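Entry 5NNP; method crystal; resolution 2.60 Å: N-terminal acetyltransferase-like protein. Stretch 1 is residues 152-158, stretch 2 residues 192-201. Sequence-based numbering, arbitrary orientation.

Stretch 1, residues 152-158: LAIAYHL
Stretch 2 192-201: LYKNTIIAER

Both stretches are α-helical. Residues 152-158 lie within a longer helix that extends past both ends of the stretch, and residues 192-200 belong to a second helix that begins earlier in the chain. Phi and psi stay near -60° and -45° through most of both, and the usual i to i+4 ladder holds them: H157 N to A153 O is 2.9 Å, L158 N to I154 O 2.8 Å, and I197 N to Y193 O 3.0 Å. The helices run in nearly the same direction, their axes crossing at 23° with a closest approach of 12.2 Å. In register, A153 lies across from K194 (CA to CA 9.2 Å), I154 from Y193 (9.5 Å) and H157 from I197 (7.9 Å). So wide an axial spacing leaves room for long side chains, and just 264 Å² is buried in total.

The facing residues follow helical periodicity. A153 and H157, one turn apart, direct their CA-to-CB bonds toward the second helix; Y193, I197 and E200 point back over about two turns. H157 is the hub. Its chi1 is t (-171°) and chi2 -166°, an extended pose that carries the imidazole into the gap and lets both ring nitrogens bond at the ring edge. ND1 of H157 forms a short 2.6 Å hydrogen bond with OH of Y193. On the other side of the ring, NE2 of H157 donates to OE2 of E200 at 3.1 Å, with a nearly linear N-H...O angle of 174°. A carboxylate is a natural acceptor here, and chi1 m and chi2 t carry that of E200 to NE2 of H157.

With its edge occupied by polar partners, the H157 ring offers a face to carbon. I197, chi1 m and chi2 t, sets CG1 3.9 Å from the centroid of the H157 ring and 15° off the normal, a CH-pi contact that covers the pi face without competing for the nitrogens.

Y193 has the length to span the gap: chi1 t (178°) and chi2 53° bring its OH to the first helix, 3.4 Å from CA of I154. The H157 and Y193 rings meet rim to rim rather than stacking, their centroids 5.3 Å apart and planes at 54°. I154 (chi1 m, chi2 t) points sideways, yet its CG1 lies 3.9 Å from CZ of Y193, giving the phenol an apolar neighbour. The small A153 side chain stays 4.6 Å or more from the second stretch. Three residues after Y193, T196 (chi1 p) turns OG1 back to O of Y193 at 2.7 Å, a bond within its own helix.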

# COMPACT_ATOMS: atom_id res chain seq x y z
N LEU A 152 -20.06 15.21 7.11
CA LEU A 152 -21.37 14.58 6.96
C LEU A 152 -21.58 14.13 5.52
O LEU A 152 -22.16 13.07 5.28
CB LEU A 152 -22.52 15.50 7.39
CG LEU A 152 -23.94 14.93 7.09
CD1 LEU A 152 -24.23 13.61 7.84
CD2 LEU A 152 -25.05 15.94 7.30
N ALA A 153 -21.09 14.90 4.55
CA ALA A 153 -21.09 14.46 3.16
C ALA A 153 -20.25 13.18 2.96
O ALA A 153 -20.68 12.24 2.27
CB ALA A 153 -20.58 15.56 2.27
N ILE A 154 -19.07 13.12 3.58
CA ILE A 154 -18.23 11.93 3.50
C ILE A 154 -18.93 10.69 4.09
O ILE A 154 -18.90 9.61 3.49
CB ILE A 154 -16.88 12.15 4.22
CG1 ILE A 154 -16.01 13.12 3.42
CG2 ILE A 154 -16.15 10.84 4.40
CD1 ILE A 154 -15.04 13.88 4.28
N ALA A 155 -19.57 10.86 5.25
CA ALA A 155 -20.26 9.74 5.90
C ALA A 155 -21.36 9.19 5.00
O ALA A 155 -21.52 7.97 4.87
CB ALA A 155 -20.84 10.16 7.22
N TYR A 156 -22.12 10.10 4.39
CA TYR A 156 -23.17 9.69 3.46
C TYR A 156 -22.58 8.96 2.26
O TYR A 156 -23.06 7.91 1.85
CB TYR A 156 -23.96 10.90 2.98
CG TYR A 156 -25.09 11.33 3.88
CD1 TYR A 156 -25.96 10.40 4.44
CD2 TYR A 156 -25.31 12.67 4.15
CE1 TYR A 156 -27.02 10.81 5.25
CE2 TYR A 156 -26.34 13.08 4.95
CZ TYR A 156 -27.19 12.16 5.50
OH TYR A 156 -28.20 12.61 6.31
N HIS A 157 -21.52 9.55 1.71
CA HIS A 157 -20.79 9.02 0.56
C HIS A 157 -20.28 7.59 0.80
O HIS A 157 -20.50 6.70 -0.03
CB HIS A 157 -19.62 9.95 0.24
CG HIS A 157 -18.92 9.62 -1.04
ND1 HIS A 157 -17.69 10.14 -1.37
CD2 HIS A 157 -19.28 8.82 -2.07
CE1 HIS A 157 -17.32 9.67 -2.55
NE2 HIS A 157 -18.26 8.87 -2.99
N LEU A 158 -19.61 7.39 1.93
CA LEU A 158 -19.05 6.08 2.24
C LEU A 158 -20.17 5.09 2.55
O LEU A 158 -19.98 3.88 2.43
CB LEU A 158 -18.07 6.16 3.40
CG LEU A 158 -16.78 6.96 3.16
CD1 LEU A 158 -15.88 6.93 4.40
CD2 LEU A 158 -16.05 6.43 1.92
N LEU A 192 -13.85 19.64 -6.22
CA LEU A 192 -13.48 18.43 -6.94
C LEU A 192 -14.12 17.19 -6.32
O LEU A 192 -14.55 16.28 -7.02
CB LEU A 192 -11.96 18.29 -6.98
CG LEU A 192 -11.18 19.33 -7.79
CD1 LEU A 192 -9.68 19.09 -7.66
CD2 LEU A 192 -11.60 19.35 -9.27
N TYR A 193 -14.19 17.16 -4.99
CA TYR A 193 -14.82 16.03 -4.31
C TYR A 193 -16.27 15.85 -4.75
O TYR A 193 -16.68 14.74 -5.13
CB TYR A 193 -14.73 16.21 -2.79
CG TYR A 193 -15.40 15.11 -1.98
CD1 TYR A 193 -15.10 13.78 -2.20
CD2 TYR A 193 -16.32 15.42 -0.99
CE1 TYR A 193 -15.71 12.76 -1.46
CE2 TYR A 193 -16.94 14.42 -0.24
CZ TYR A 193 -16.63 13.10 -0.48
OH TYR A 193 -17.25 12.12 0.27
N LYS A 194 -17.04 16.94 -4.74
CA LYS A 194 -18.41 16.94 -5.27
C LYS A 194 -18.45 16.48 -6.72
O LYS A 194 -19.32 15.70 -7.11
CB LYS A 194 -19.05 18.33 -5.15
CG LYS A 194 -20.45 18.46 -5.84
CD LYS A 194 -20.99 19.91 -5.82
CE LYS A 194 -22.35 20.03 -6.46
NZ LYS A 194 -22.84 21.46 -6.55
N ASN A 195 -17.50 16.96 -7.53
CA ASN A 195 -17.44 16.52 -8.93
C ASN A 195 -17.27 15.00 -9.03
O ASN A 195 -17.98 14.36 -9.80
CB ASN A 195 -16.31 17.23 -9.70
CG ASN A 195 -16.39 16.98 -11.22
OD1 ASN A 195 -15.79 16.03 -11.73
ND2 ASN A 195 -17.16 17.83 -11.93
N THR A 196 -16.35 14.42 -8.26
CA THR A 196 -16.18 12.98 -8.34
C THR A 196 -17.47 12.28 -7.91
O THR A 196 -17.81 11.22 -8.43
CB THR A 196 -15.00 12.47 -7.48
OG1 THR A 196 -15.25 12.71 -6.09
CG2 THR A 196 -13.71 13.13 -7.90
N ILE A 197 -18.22 12.90 -7.00
CA ILE A 197 -19.46 12.30 -6.52
C ILE A 197 -20.53 12.27 -7.62
O ILE A 197 -21.21 11.26 -7.79
CB ILE A 197 -19.99 13.02 -5.27
CG1 ILE A 197 -19.12 12.63 -4.07
CG2 ILE A 197 -21.44 12.66 -4.99
CD1 ILE A 197 -19.38 13.40 -2.79
N ILE A 198 -20.64 13.36 -8.36
CA ILE A 198 -21.54 13.39 -9.51
C ILE A 198 -21.22 12.28 -10.52
O ILE A 198 -22.11 11.64 -11.04
CB ILE A 198 -21.49 14.75 -10.22
CG1 ILE A 198 -21.95 15.86 -9.26
CG2 ILE A 198 -22.35 14.72 -11.48
CD1 ILE A 198 -21.89 17.28 -9.85
N ALA A 199 -19.94 12.05 -10.79
CA ALA A 199 -19.57 11.04 -11.77
C ALA A 199 -19.86 9.65 -11.21
O ALA A 199 -20.40 8.80 -11.91
CB ALA A 199 -18.11 11.19 -12.16
N GLU A 200 -19.52 9.42 -9.95
CA GLU A 200 -19.83 8.14 -9.33
C GLU A 200 -21.35 7.85 -9.36
O GLU A 200 -21.75 6.70 -9.41
CB GLU A 200 -19.31 8.07 -7.90
CG GLU A 200 -17.80 7.94 -7.81
CD GLU A 200 -17.32 7.54 -6.43
OE1 GLU A 200 -16.08 7.61 -6.20
OE2 GLU A 200 -18.17 7.15 -5.60
N ARG A 201 -22.17 8.90 -9.36
CA ARG A 201 -23.60 8.69 -9.52
C ARG A 201 -23.90 8.28 -10.97
O ARG A 201 -25.00 7.82 -11.26
CB ARG A 201 -24.41 9.93 -9.13
CG ARG A 201 -24.19 10.32 -7.68
CD ARG A 201 -25.04 11.50 -7.27
NE ARG A 201 -26.45 11.21 -7.46
CZ ARG A 201 -27.42 12.11 -7.40
NH1 ARG A 201 -27.12 13.39 -7.18
NH2 ARG A 201 -28.68 11.74 -7.59